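Local coordinates for protein metagenomic carboxyl esterase MGS0156 (Uncultured organism, PDB 5D8M) that probably hydrolyses carboxylic ester bonds, as an esterase of the alpha/beta-hydrolase type, at residues N275-V279 with N296-L300; V155-K159 with H299-M304; D189-E195 with L225-L231; F37-T42 with I63-L67; R129-R134 with E220-S224. All blocks are in the same frame, centred on the assembly; numbering follows the deposited sequence.

Interaction 1: N275-V279 with N296-L300; sequences NDGLV and NADHL
Two hydrogen bonds tie Asp276 to His299, one through the backbone and one through the side chains. The amide His299 N donates to Asp276 O (2.8 Å), and the ring nitrogen His299 ND1 donates to the carboxylate oxygen Asp276 OD2 (2.8 Å). The second bond is nearly straight, 165° at the hydrogen. OD2 lies in the imidazole plane, but the nitrogen approaches from above the carboxylate plane, since the two flat groups are turned 66° apart. The other oxygen, Asp276 OD1, accepts from Leu278 N at 2.9 Å, an Asx turn, and from Val279 N at 2.8 Å, which widens it to an Asx motif and restrains the carboxylate's rotation.

Apolar contacts complete the grip on the ring. Leu278 CB sits over one face in a CH-pi contact, 4.2 Å from the centroid, while its CD1 comes 3.6 Å from His299 CD2. Val279 CG2 approaches His299 CE1 obliquely.

One residue before His299, Asp298 turns its carboxylate to Ser258 N. With both carboxylate oxygens of Asp276 engaged, the imidazole is held in one orientation with NE2 directed at Ser158, an order consistent with the Asp-His pair of an alpha/beta-hydrolase triad.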
# COMPACT_ATOMS: atom_id res chain seq x y z
N ASN A 275 -0.74 10.92 8.79
CA ASN A 275 -0.50 10.78 7.36
C ASN A 275 0.94 10.34 7.16
O ASN A 275 1.80 10.64 7.98
CB ASN A 275 -0.76 12.10 6.62
CG ASN A 275 0.39 13.10 6.77
OD1 ASN A 275 1.36 13.06 6.00
ND2 ASN A 275 0.27 14.03 7.72
N ASP A 276 1.22 9.66 6.05
CA ASP A 276 2.55 9.09 5.84
C ASP A 276 3.42 9.97 4.95
O ASP A 276 4.48 9.54 4.51
CB ASP A 276 2.45 7.68 5.25
CG ASP A 276 1.84 7.67 3.85
OD1 ASP A 276 1.76 8.71 3.17
OD2 ASP A 276 1.47 6.57 3.40
N GLY A 277 2.97 11.19 4.70
CA GLY A 277 3.68 12.11 3.84
C GLY A 277 2.89 12.36 2.57
O GLY A 277 2.91 13.47 2.05
N LEU A 278 2.19 11.34 2.06
CA LEU A 278 1.51 11.46 0.77
C LEU A 278 0.05 11.02 0.87
O LEU A 278 -0.80 11.53 0.15
CB LEU A 278 2.23 10.64 -0.33
CG LEU A 278 3.67 11.11 -0.68
CD1 LEU A 278 4.32 10.24 -1.76
CD2 LEU A 278 3.68 12.57 -1.12
N VAL A 279 -0.24 10.09 1.77
CA VAL A 279 -1.60 9.58 1.98
C VAL A 279 -2.03 9.76 3.44
O VAL A 279 -1.31 9.39 4.35
CB VAL A 279 -1.69 8.06 1.60
CG1 VAL A 279 -3.15 7.54 1.70
CG2 VAL A 279 -1.11 7.82 0.20
N ASN A 296 4.33 2.25 11.89
CA ASN A 296 5.02 3.46 12.29
C ASN A 296 6.16 3.74 11.31
O ASN A 296 7.32 3.39 11.54
CB ASN A 296 5.56 3.31 13.73
CG ASN A 296 6.03 4.63 14.31
OD1 ASN A 296 6.17 5.64 13.59
ND2 ASN A 296 6.31 4.63 15.62
N ALA A 297 5.83 4.39 10.20
CA ALA A 297 6.72 4.47 9.06
C ALA A 297 6.13 5.50 8.11
O ALA A 297 4.90 5.66 8.08
CB ALA A 297 6.83 3.06 8.37
N ASP A 298 6.97 6.15 7.30
CA ASP A 298 6.42 7.08 6.32
C ASP A 298 6.08 6.29 5.05
O ASP A 298 6.27 5.08 4.99
CB ASP A 298 7.37 8.28 6.05
CG ASP A 298 8.71 7.88 5.39
OD1 ASP A 298 8.76 6.91 4.59
OD2 ASP A 298 9.73 8.59 5.61
N HIS A 299 5.55 6.98 4.05
CA HIS A 299 5.04 6.35 2.84
C HIS A 299 6.02 5.39 2.17
O HIS A 299 5.63 4.32 1.71
CB HIS A 299 4.62 7.44 1.85
CG HIS A 299 3.82 6.93 0.70
ND1 HIS A 299 2.54 6.45 0.84
CD2 HIS A 299 4.13 6.81 -0.62
CE1 HIS A 299 2.08 6.08 -0.34
NE2 HIS A 299 3.03 6.28 -1.24
N LEU A 300 7.29 5.77 2.13
CA LEU A 300 8.28 4.94 1.43
C LEU A 300 8.88 3.86 2.32
O LEU A 300 9.11 2.72 1.89
CB LEU A 300 9.38 5.85 0.87
CG LEU A 300 8.87 6.76 -0.24
CD1 LEU A 300 10.01 7.66 -0.73
CD2 LEU A 300 8.28 5.96 -1.40

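Interaction 2: V155-K159 with H299-M304; sequences VTHSK and HLAVAM
His157 donates from NE2 to the backbone oxygen His299 O, 2.8 Å away, and the same NE2, with CE1, lies over one face of the His299 imidazole. The two rings meet obliquely, with planes 33° apart and centroids separated by 4.7 Å. Ala303 CB covers one face of the His157 ring in a CH-pi contact 3.8 Å from its centroid, and Ser158 CB lies over the opposite face, toward the rim. Val302 CG1 and the selenomethionine Met304, through its CG, approach the same ring obliquely. Ser158 OG lies near the His299 ring plane, 3.2 Å from His299 NE2, but this holds for one of two conformers of the serine and is therefore uncertain.

Farther out, the His157 side chain leaves the strand with CG opposite the backbone N (chi1 178°), which carries its ring across to the 299-304 loop. That loop is closed on itself by Leu300 O, which accepts from both Ala303 N and Met304 N. Ser158 has a positive phi (57°) right after the strand, as at the nucleophile elbow of alpha/beta hydrolases; Ser158, His299 and Asp276 thus probably form the catalytic triad.

Strand 151-157 lies in the sheet between 87-92 and 178-184, the elbow opens directly into helix 159-170, and helix 324-338 meets both segments through Val155 and Val302.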
# COMPACT_ATOMS: atom_id res chain seq x y z
N VAL A 155 -0.43 -7.87 -2.71
CA VAL A 155 0.09 -6.96 -1.71
C VAL A 155 0.54 -5.72 -2.45
O VAL A 155 1.44 -5.78 -3.30
CB VAL A 155 1.26 -7.56 -0.93
CG1 VAL A 155 1.74 -6.58 0.12
CG2 VAL A 155 0.81 -8.88 -0.26
N THR A 156 -0.15 -4.61 -2.19
CA THR A 156 -0.07 -3.45 -3.05
C THR A 156 0.41 -2.26 -2.25
O THR A 156 0.23 -2.23 -1.02
CB THR A 156 -1.47 -3.15 -3.68
OG1 THR A 156 -2.42 -2.79 -2.66
CG2 THR A 156 -2.04 -4.38 -4.37
N HIS A 157 1.00 -1.28 -2.93
CA HIS A 157 1.48 -0.08 -2.27
C HIS A 157 0.99 1.15 -3.04
O HIS A 157 1.03 1.18 -4.28
CB HIS A 157 3.02 -0.09 -2.18
CG HIS A 157 3.62 1.14 -1.55
ND1 HIS A 157 4.52 1.95 -2.21
CD2 HIS A 157 3.47 1.67 -0.32
CE1 HIS A 157 4.89 2.93 -1.41
NE2 HIS A 157 4.28 2.78 -0.25
N SER A 158 0.50 2.14 -2.29
CA SER A 158 0.15 3.43 -2.88
C SER A 158 -0.87 3.30 -4.02
O SER A 158 -1.93 2.70 -3.87
CB SER A 158 1.44 4.09 -3.38
OG SER A 158 1.23 5.44 -3.75
N LYS A 159 -0.52 3.84 -5.18
CA LYS A 159 -1.41 3.75 -6.34
C LYS A 159 -1.65 2.30 -6.81
O LYS A 159 -2.65 1.99 -7.48
CB LYS A 159 -0.85 4.60 -7.49
CG LYS A 159 -1.78 4.66 -8.73
CD LYS A 159 -1.31 5.70 -9.74
CE LYS A 159 -1.93 5.44 -11.12
NZ LYS A 159 -1.39 4.14 -11.71
N HIS A 299 5.55 6.98 4.05
CA HIS A 299 5.04 6.35 2.84
C HIS A 299 6.02 5.39 2.17
O HIS A 299 5.63 4.32 1.71
CB HIS A 299 4.62 7.44 1.85
CG HIS A 299 3.82 6.93 0.70
ND1 HIS A 299 2.54 6.45 0.84
CD2 HIS A 299 4.13 6.81 -0.62
CE1 HIS A 299 2.08 6.08 -0.34
NE2 HIS A 299 3.03 6.28 -1.24
N LEU A 300 7.29 5.77 2.13
CA LEU A 300 8.28 4.94 1.43
C LEU A 300 8.88 3.86 2.32
O LEU A 300 9.11 2.72 1.89
CB LEU A 300 9.38 5.85 0.87
CG LEU A 300 8.87 6.76 -0.24
CD1 LEU A 300 10.01 7.66 -0.73
CD2 LEU A 300 8.28 5.96 -1.40
N ALA A 301 9.08 4.18 3.58
CA ALA A 301 9.71 3.21 4.49
C ALA A 301 8.88 1.94 4.65
O ALA A 301 9.42 0.85 4.83
CB ALA A 301 9.96 3.86 5.85
N VAL A 302 7.56 2.06 4.60
CA VAL A 302 6.73 0.90 4.88
C VAL A 302 6.86 -0.18 3.78
O VAL A 302 6.53 -1.34 4.02
CB VAL A 302 5.24 1.35 5.08
CG1 VAL A 302 4.60 1.80 3.74
CG2 VAL A 302 4.43 0.25 5.77
N ALA A 303 7.40 0.15 2.61
CA ALA A 303 7.32 -0.80 1.50
C ALA A 303 8.43 -0.75 0.45
O ALA A 303 8.63 -1.73 -0.25
CB ALA A 303 5.97 -0.63 0.79
N MSE A 304 9.11 0.39 0.31
CA MSE A 304 10.09 0.59 -0.75
C MSE A 304 11.47 0.82 -0.16
O MSE A 304 11.75 1.92 0.34
CB MSE A 304 9.71 1.80 -1.64
CG MSE A 304 8.49 1.58 -2.51
SE MSE A 304 8.94 0.65 -4.15
CE MSE A 304 9.84 2.07 -5.14

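Interaction 3: D189-E195 with L225-L231; sequences DGSPLAE and LKRAYRL
Ser191 O is held by two donors, Ala194 N and a water 2.6 Å away, and that water accepts in turn from Arg227 N (2.9 Å). A direct bond runs beside this bridge: Ser191 N donates to Leu225 O at 3.0 Å, coming in nearly along the C=O axis. Gly190 CA lies 3.1 Å from Leu225 O, where a side chain would clash. A second water links Asp189 O to Arg227 NE, and Asp189 O also receives a CA-H...O contact from Arg227.

The contact joins the turn beyond strand 178-184, at the C-terminal ends of the strands of the parallel alpha/beta sheet, to the start of helix 227-236, where Lys226 is the N-cap. Ser191 OG caps the neighbouring turn by accepting from Leu193 N, and it also bonds Leu278 O.

The extended Lys226 chain crosses Glu195 at about a right angle, with CD 3.4 Å from Glu195 OE2; its NZ has a long, weak ion pair with Asp223. With an alanine in place of this lysine, the Glu195 carboxylate would probably lose both its aliphatic support and a nearby positive charge, and be freer to turn. The guanidinium of Arg227 forms a salt bridge with Asp283.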
# COMPACT_ATOMS: atom_id res chain seq x y z
N ASP A 189 -8.66 6.47 -1.24
CA ASP A 189 -9.41 7.68 -1.55
C ASP A 189 -8.58 8.73 -2.29
O ASP A 189 -8.96 9.90 -2.34
CB ASP A 189 -9.97 8.33 -0.28
CG ASP A 189 -10.97 7.46 0.45
OD1 ASP A 189 -11.57 6.54 -0.17
OD2 ASP A 189 -11.19 7.72 1.65
N GLY A 190 -7.46 8.32 -2.86
CA GLY A 190 -6.59 9.27 -3.54
C GLY A 190 -5.83 10.10 -2.51
O GLY A 190 -5.59 9.64 -1.38
N SER A 191 -5.43 11.31 -2.90
CA SER A 191 -4.74 12.24 -2.00
C SER A 191 -5.05 13.65 -2.43
O SER A 191 -5.09 13.93 -3.63
CB SER A 191 -3.21 11.99 -2.02
OG SER A 191 -2.53 13.01 -1.28
N PRO A 192 -5.28 14.57 -1.47
CA PRO A 192 -5.49 15.95 -1.90
C PRO A 192 -4.26 16.54 -2.60
O PRO A 192 -4.39 17.51 -3.34
CB PRO A 192 -5.80 16.70 -0.60
CG PRO A 192 -5.35 15.80 0.50
CD PRO A 192 -5.36 14.41 -0.00
N LEU A 193 -3.10 15.95 -2.39
CA LEU A 193 -1.88 16.45 -3.05
C LEU A 193 -1.98 16.30 -4.57
O LEU A 193 -1.37 17.07 -5.29
CB LEU A 193 -0.65 15.70 -2.53
CG LEU A 193 -0.33 15.93 -1.05
CD1 LEU A 193 0.82 15.02 -0.63
CD2 LEU A 193 -0.00 17.38 -0.73
N ALA A 194 -2.75 15.34 -5.06
CA ALA A 194 -2.89 15.18 -6.51
C ALA A 194 -3.52 16.43 -7.14
O ALA A 194 -3.31 16.73 -8.31
CB ALA A 194 -3.70 13.93 -6.85
N GLU A 195 -4.27 17.19 -6.36
CA GLU A 195 -4.88 18.40 -6.89
C GLU A 195 -4.07 19.65 -6.56
O GLU A 195 -4.30 20.70 -7.13
CB GLU A 195 -6.30 18.57 -6.35
CG GLU A 195 -7.32 17.61 -6.93
CD GLU A 195 -8.00 18.14 -8.18
OE1 GLU A 195 -7.46 19.07 -8.83
OE2 GLU A 195 -9.09 17.63 -8.51
N LEU A 225 -5.45 9.51 -8.99
CA LEU A 225 -5.23 9.75 -7.57
C LEU A 225 -6.04 10.92 -7.00
O LEU A 225 -5.92 11.24 -5.82
CB LEU A 225 -3.73 9.99 -7.31
CG LEU A 225 -2.92 8.72 -7.58
CD1 LEU A 225 -1.40 8.98 -7.50
CD2 LEU A 225 -3.36 7.66 -6.57
N LYS A 226 -6.86 11.56 -7.83
CA LYS A 226 -7.68 12.66 -7.33
C LYS A 226 -8.80 12.13 -6.45
O LYS A 226 -9.44 11.14 -6.78
CB LYS A 226 -8.26 13.50 -8.48
CG LYS A 226 -7.18 14.28 -9.20
CD LYS A 226 -7.68 15.10 -10.36
CE LYS A 226 -6.50 15.75 -11.08
NZ LYS A 226 -6.98 16.63 -12.17
N ARG A 227 -9.00 12.79 -5.33
CA ARG A 227 -9.99 12.37 -4.36
C ARG A 227 -11.39 12.23 -5.00
O ARG A 227 -12.06 11.22 -4.79
CB ARG A 227 -10.02 13.38 -3.19
CG ARG A 227 -11.17 13.18 -2.24
CD ARG A 227 -11.09 14.14 -1.06
NE ARG A 227 -10.05 13.74 -0.13
CZ ARG A 227 -9.77 14.38 1.00
NH1 ARG A 227 -10.45 15.47 1.31
NH2 ARG A 227 -8.82 13.93 1.80
N ALA A 228 -11.80 13.23 -5.78
CA ALA A 228 -13.09 13.18 -6.45
C ALA A 228 -13.22 11.92 -7.32
O ALA A 228 -14.21 11.20 -7.27
CB ALA A 228 -13.28 14.43 -7.30
N TYR A 229 -12.18 11.62 -8.08
CA TYR A 229 -12.20 10.44 -8.93
C TYR A 229 -12.28 9.13 -8.13
O TYR A 229 -13.09 8.25 -8.42
CB TYR A 229 -10.96 10.44 -9.80
CG TYR A 229 -10.98 9.38 -10.87
CD1 TYR A 229 -11.61 9.62 -12.09
CD2 TYR A 229 -10.36 8.16 -10.67
CE1 TYR A 229 -11.62 8.65 -13.08
CE2 TYR A 229 -10.37 7.19 -11.65
CZ TYR A 229 -10.99 7.44 -12.85
OH TYR A 229 -11.00 6.46 -13.83
N ARG A 230 -11.43 9.01 -7.13
CA ARG A 230 -11.35 7.81 -6.31
C ARG A 230 -12.63 7.57 -5.47
O ARG A 230 -13.05 6.44 -5.33
CB ARG A 230 -10.11 7.88 -5.40
CG ARG A 230 -8.77 7.79 -6.18
CD ARG A 230 -8.17 6.36 -6.21
NE ARG A 230 -9.11 5.35 -6.68
CZ ARG A 230 -9.24 4.94 -7.94
NH1 ARG A 230 -8.45 5.42 -8.90
NH2 ARG A 230 -10.13 4.01 -8.25
N LEU A 231 -13.22 8.63 -4.92
CA LEU A 231 -14.47 8.51 -4.16
C LEU A 231 -15.63 8.12 -5.07
O LEU A 231 -16.48 7.32 -4.70
CB LEU A 231 -14.81 9.82 -3.45
CG LEU A 231 -13.95 10.06 -2.20
CD1 LEU A 231 -14.26 11.41 -1.61
CD2 LEU A 231 -14.16 8.95 -1.18
O HOH W 1 -7.87 11.94 -0.50
O HOH W 2 -7.18 14.97 -4.77
O HOH W 3 -10.44 15.80 -6.30

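Interaction 4: F37-T42 with I63-L67; sequences FREIMT and ILWRL
Arg38 grips the single oxygen Leu64 O with both terminal nitrogens, joining helix 34-48 to the loop that pairs with the chain just beyond strand 290-293 of the parallel alpha/beta sheet. NH1 and NH2 each stand 2.9 Å from Leu64 O, which lies in the guanidinium plane. The nitrogens come to the carbonyl from the same face, NH2 well above its plane. The third nitrogen, NE, is satisfied by a salt bridge to Glu70, so the group is fixed from two directions. A bend at chi3 (-53°) turns the otherwise extended chain so that its end meets the loop.

One water accepts from Ile63 N (2.9 Å) and, weakly, from Arg38 NH1. Arg66 CG lies over a face of the guanidinium, while the Arg66 guanidinium itself pairs with Asp61. On the helix, Arg38 O accepts from Thr42 N and, on the opposite face of the carbonyl, from Thr42 OG1 at 2.7 Å.

The loop's own backbone is paired too, Ile63 with Asn296 and Trp65 with Tyr294. Among the apolar side chains, Leu64 CD1 touches both Phe37 CD2 (3.9 Å) and the selenium of Met41, a selenomethionine. The extended Met41 chain meets Ile63 tip to tip, its CG lying 3.8 Å from Ile63 CD1.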
# COMPACT_ATOMS: atom_id res chain seq x y z
N PHE A 37 -3.11 -8.95 14.26
CA PHE A 37 -1.97 -8.63 13.41
C PHE A 37 -0.75 -8.22 14.25
O PHE A 37 0.37 -8.67 13.97
CB PHE A 37 -2.33 -7.53 12.40
CG PHE A 37 -1.25 -7.27 11.39
CD1 PHE A 37 -1.06 -8.12 10.30
CD2 PHE A 37 -0.38 -6.21 11.56
CE1 PHE A 37 -0.04 -7.88 9.37
CE2 PHE A 37 0.64 -5.96 10.63
CZ PHE A 37 0.81 -6.79 9.53
N ARG A 38 -0.95 -7.39 15.28
CA ARG A 38 0.16 -7.01 16.18
C ARG A 38 0.79 -8.25 16.83
O ARG A 38 2.02 -8.39 16.91
CB ARG A 38 -0.30 -6.05 17.29
CG ARG A 38 0.80 -5.72 18.32
CD ARG A 38 0.31 -4.77 19.44
NE ARG A 38 -0.30 -3.54 18.89
CZ ARG A 38 0.37 -2.47 18.47
NH1 ARG A 38 1.69 -2.44 18.53
NH2 ARG A 38 -0.30 -1.42 17.99
N GLU A 39 -0.07 -9.16 17.26
CA GLU A 39 0.34 -10.40 17.88
C GLU A 39 1.23 -11.23 16.95
O GLU A 39 2.28 -11.72 17.35
CB GLU A 39 -0.91 -11.17 18.28
CG GLU A 39 -0.70 -12.40 19.14
CD GLU A 39 -2.03 -12.94 19.63
OE1 GLU A 39 -3.07 -12.53 19.07
OE2 GLU A 39 -2.04 -13.73 20.60
N ILE A 40 0.79 -11.40 15.71
CA ILE A 40 1.53 -12.14 14.70
C ILE A 40 2.87 -11.47 14.40
O ILE A 40 3.92 -12.13 14.41
CB ILE A 40 0.71 -12.28 13.41
CG1 ILE A 40 -0.42 -13.29 13.64
CG2 ILE A 40 1.59 -12.70 12.23
CD1 ILE A 40 -1.41 -13.39 12.47
N MSE A 41 2.85 -10.16 14.14
CA MSE A 41 4.08 -9.48 13.74
C MSE A 41 5.08 -9.48 14.89
O MSE A 41 6.28 -9.71 14.71
CB MSE A 41 3.80 -8.06 13.26
CG MSE A 41 4.98 -7.39 12.58
SE MSE A 41 4.51 -5.71 11.72
CE MSE A 41 6.35 -5.13 11.28
N THR A 42 4.58 -9.27 16.10
CA THR A 42 5.41 -9.26 17.29
C THR A 42 6.11 -10.62 17.55
O THR A 42 7.30 -10.65 17.87
CB THR A 42 4.56 -8.84 18.51
OG1 THR A 42 4.09 -7.49 18.31
CG2 THR A 42 5.37 -8.92 19.80
N ILE A 63 6.65 -0.67 16.12
CA ILE A 63 6.33 -1.15 14.79
C ILE A 63 4.93 -0.75 14.33
O ILE A 63 4.72 -0.45 13.15
CB ILE A 63 6.47 -2.70 14.67
CG1 ILE A 63 5.64 -3.42 15.74
CG2 ILE A 63 7.96 -3.09 14.74
CD1 ILE A 63 5.46 -4.97 15.50
N LEU A 64 3.98 -0.72 15.26
CA LEU A 64 2.58 -0.46 14.94
C LEU A 64 1.98 0.46 15.97
O LEU A 64 1.99 0.13 17.16
CB LEU A 64 1.78 -1.75 14.90
CG LEU A 64 2.18 -2.79 13.85
CD1 LEU A 64 1.60 -4.16 14.23
CD2 LEU A 64 1.65 -2.35 12.46
N TRP A 65 1.46 1.60 15.52
CA TRP A 65 0.85 2.57 16.43
C TRP A 65 -0.29 1.94 17.18
O TRP A 65 -1.04 1.14 16.62
CB TRP A 65 0.34 3.80 15.67
CG TRP A 65 1.42 4.69 15.18
CD1 TRP A 65 1.92 4.75 13.91
CD2 TRP A 65 2.15 5.65 15.95
NE1 TRP A 65 2.91 5.70 13.84
CE2 TRP A 65 3.08 6.26 15.08
CE3 TRP A 65 2.11 6.05 17.29
CZ2 TRP A 65 3.95 7.26 15.50
CZ3 TRP A 65 2.99 7.05 17.71
CH2 TRP A 65 3.90 7.64 16.82
N ARG A 66 -0.43 2.33 18.44
CA ARG A 66 -1.55 1.91 19.26
C ARG A 66 -2.65 2.95 19.24
O ARG A 66 -2.69 3.80 20.12
CB ARG A 66 -1.12 1.69 20.72
CG ARG A 66 -0.06 0.64 20.92
CD ARG A 66 0.60 0.77 22.30
NE ARG A 66 1.47 1.94 22.36
CZ ARG A 66 2.19 2.29 23.43
NH1 ARG A 66 2.13 1.57 24.53
NH2 ARG A 66 2.96 3.37 23.38
N LEU A 67 -3.54 2.88 18.26
CA LEU A 67 -4.71 3.75 18.23
C LEU A 67 -5.72 3.23 19.23
O LEU A 67 -5.58 2.11 19.71
CB LEU A 67 -5.31 3.84 16.81
CG LEU A 67 -4.85 5.06 16.00
CD1 LEU A 67 -3.38 4.95 15.60
CD2 LEU A 67 -5.73 5.32 14.78
O HOH W 4 4.74 -1.48 18.09

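Interaction 5: R129-R134 with E220-S224; sequences RWGSAR and EALDS
Glu220 and Trp130 lie side by side and point the same way, the carboxylate and indole planes only 20° apart. Glu220 OE2 passes Trp130 CB at 3.7 Å and continues to the backbone, where it accepts from Gly131 N at 2.8 Å. This bond is fairly straight (161°) and uses the anti side of the oxygen. Glu220 CG stands between its own backbone N and carbonyl carbon (chi1 59°), and the chain beyond is extended, which brings OE2 across to the loop. The other oxygen, OE1, accepts from Glu217 N, so both ends of the carboxylate are held.

The indole is itself covered. The guanidinium of Arg134 lies over one face, with Trp130 CZ2 3.5 Å above the guanidinium plane, over its centre. At the indole nitrogen, Trp130 NE1 is hydrogen-bonded to Pro215 O.

A second backbone amide is held as well: Ser224 OG accepts from Ser132 N (3.0 Å), satisfying an amide at the first turn of helix 132-143, just after its N-cap Gly131. Ala221 CB packs against Arg129 O at 3.6 Å. Cutting Glu220 back to an alanine is likely to leave the amides of Gly131 and Glu217 without this acceptor and the loop before the helix less firmly placed.

Around this joint, Ser132 OG bonds Asp163 of helix 159-170 and Ala221 N bonds Glu206 of helix 199-207, while Arg129 holds carbonyls of the loop at Cys213, which is disulfide-bonded to Cys99; helix 220-223 thus lies beside helix 199-207 and the start of 132-143, with Ser224 touching Lys159 of helix 159-170.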
# COMPACT_ATOMS: atom_id res chain seq x y z
N ARG A 129 4.10 6.17 -14.59
CA ARG A 129 3.43 7.40 -14.99
C ARG A 129 2.11 7.16 -15.76
O ARG A 129 1.64 8.04 -16.48
CB ARG A 129 4.39 8.25 -15.82
CG ARG A 129 5.69 8.56 -15.08
CD ARG A 129 6.47 9.64 -15.78
NE ARG A 129 7.25 9.13 -16.90
CZ ARG A 129 8.01 9.90 -17.68
NH1 ARG A 129 8.71 9.37 -18.67
NH2 ARG A 129 8.06 11.20 -17.47
N TRP A 130 1.51 5.99 -15.58
CA TRP A 130 0.32 5.60 -16.33
C TRP A 130 -0.93 5.57 -15.44
O TRP A 130 -0.80 5.37 -14.24
CB TRP A 130 0.52 4.23 -16.96
CG TRP A 130 1.47 4.25 -18.15
CD1 TRP A 130 2.02 5.35 -18.75
CD2 TRP A 130 1.95 3.12 -18.87
NE1 TRP A 130 2.81 4.97 -19.81
CE2 TRP A 130 2.78 3.60 -19.90
CE3 TRP A 130 1.76 1.74 -18.75
CZ2 TRP A 130 3.43 2.74 -20.80
CZ3 TRP A 130 2.40 0.90 -19.64
CH2 TRP A 130 3.21 1.40 -20.66
N GLY A 131 -2.12 5.70 -16.03
CA GLY A 131 -3.36 5.71 -15.27
C GLY A 131 -3.73 4.31 -14.78
O GLY A 131 -3.15 3.31 -15.21
N SER A 132 -4.69 4.24 -13.88
CA SER A 132 -5.11 2.97 -13.30
C SER A 132 -5.70 1.98 -14.31
O SER A 132 -5.47 0.79 -14.19
CB SER A 132 -6.10 3.22 -12.17
OG SER A 132 -5.42 3.73 -11.05
N ALA A 133 -6.46 2.46 -15.30
CA ALA A 133 -7.03 1.55 -16.29
C ALA A 133 -5.95 0.83 -17.10
O ALA A 133 -6.03 -0.39 -17.34
CB ALA A 133 -7.97 2.29 -17.24
N ARG A 134 -4.94 1.58 -17.53
CA ARG A 134 -3.85 0.99 -18.28
C ARG A 134 -3.06 -0.03 -17.42
O ARG A 134 -2.69 -1.11 -17.90
CB ARG A 134 -2.93 2.09 -18.81
CG ARG A 134 -1.88 1.55 -19.76
CD ARG A 134 -1.17 2.65 -20.51
NE ARG A 134 -0.37 2.13 -21.62
CZ ARG A 134 0.32 2.90 -22.46
NH1 ARG A 134 0.32 4.22 -22.28
NH2 ARG A 134 1.01 2.37 -23.45
N GLU A 220 -2.78 11.41 -16.78
CA GLU A 220 -3.50 10.16 -16.49
C GLU A 220 -3.19 9.53 -15.12
O GLU A 220 -4.09 9.08 -14.40
CB GLU A 220 -3.23 9.13 -17.61
CG GLU A 220 -1.76 8.73 -17.84
CD GLU A 220 -1.59 7.65 -18.95
OE1 GLU A 220 -1.14 7.99 -20.06
OE2 GLU A 220 -1.90 6.46 -18.70
N ALA A 221 -1.92 9.51 -14.75
CA ALA A 221 -1.51 8.92 -13.48
C ALA A 221 -2.08 9.69 -12.27
O ALA A 221 -2.63 9.10 -11.32
CB ALA A 221 0.02 8.88 -13.40
N LEU A 222 -1.96 11.02 -12.31
CA LEU A 222 -2.49 11.86 -11.23
C LEU A 222 -4.01 11.91 -11.22
O LEU A 222 -4.62 11.99 -10.16
CB LEU A 222 -1.95 13.30 -11.32
CG LEU A 222 -0.55 13.50 -10.72
CD1 LEU A 222 -0.40 12.81 -9.38
CD2 LEU A 222 0.49 12.99 -11.70
N ASP A 223 -4.65 11.86 -12.40
CA ASP A 223 -6.11 11.79 -12.45
C ASP A 223 -6.64 10.62 -11.63
O ASP A 223 -7.71 10.69 -11.02
CB ASP A 223 -6.60 11.64 -13.89
CG ASP A 223 -6.33 12.86 -14.74
OD1 ASP A 223 -6.01 13.93 -14.18
OD2 ASP A 223 -6.42 12.74 -15.98
N SER A 224 -5.88 9.54 -11.63
CA SER A 224 -6.28 8.33 -10.94
C SER A 224 -6.19 8.50 -9.43
O SER A 224 -6.76 7.71 -8.68
CB SER A 224 -5.42 7.15 -11.38
OG SER A 224 -5.69 6.83 -12.73

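Overall arrangement
From the N terminus, interaction 4 closes first, bringing loop 63-67 back on helix 34-48. Interaction 5 joins the start of helix 132-143 to helix 220-223; before it closes, interactions 2 and 3 have opened, so it crosses both. Interaction 3, from the turn after strand 178-184 to helix 227-236, falls wholly within the span of interaction 2, which joins the end of strand 151-157 to the loop after strand 290-293. Interaction 1 opens at 275-279 and ends on that same loop, sharing His299 and Leu300 with interaction 2. Ser191 bonds Leu278 to tie interactions 3 and 1, Lys159 reaches Trp130 to tie 2 and 5, and Ile63 bonds Asn296 to tie 4 and 1.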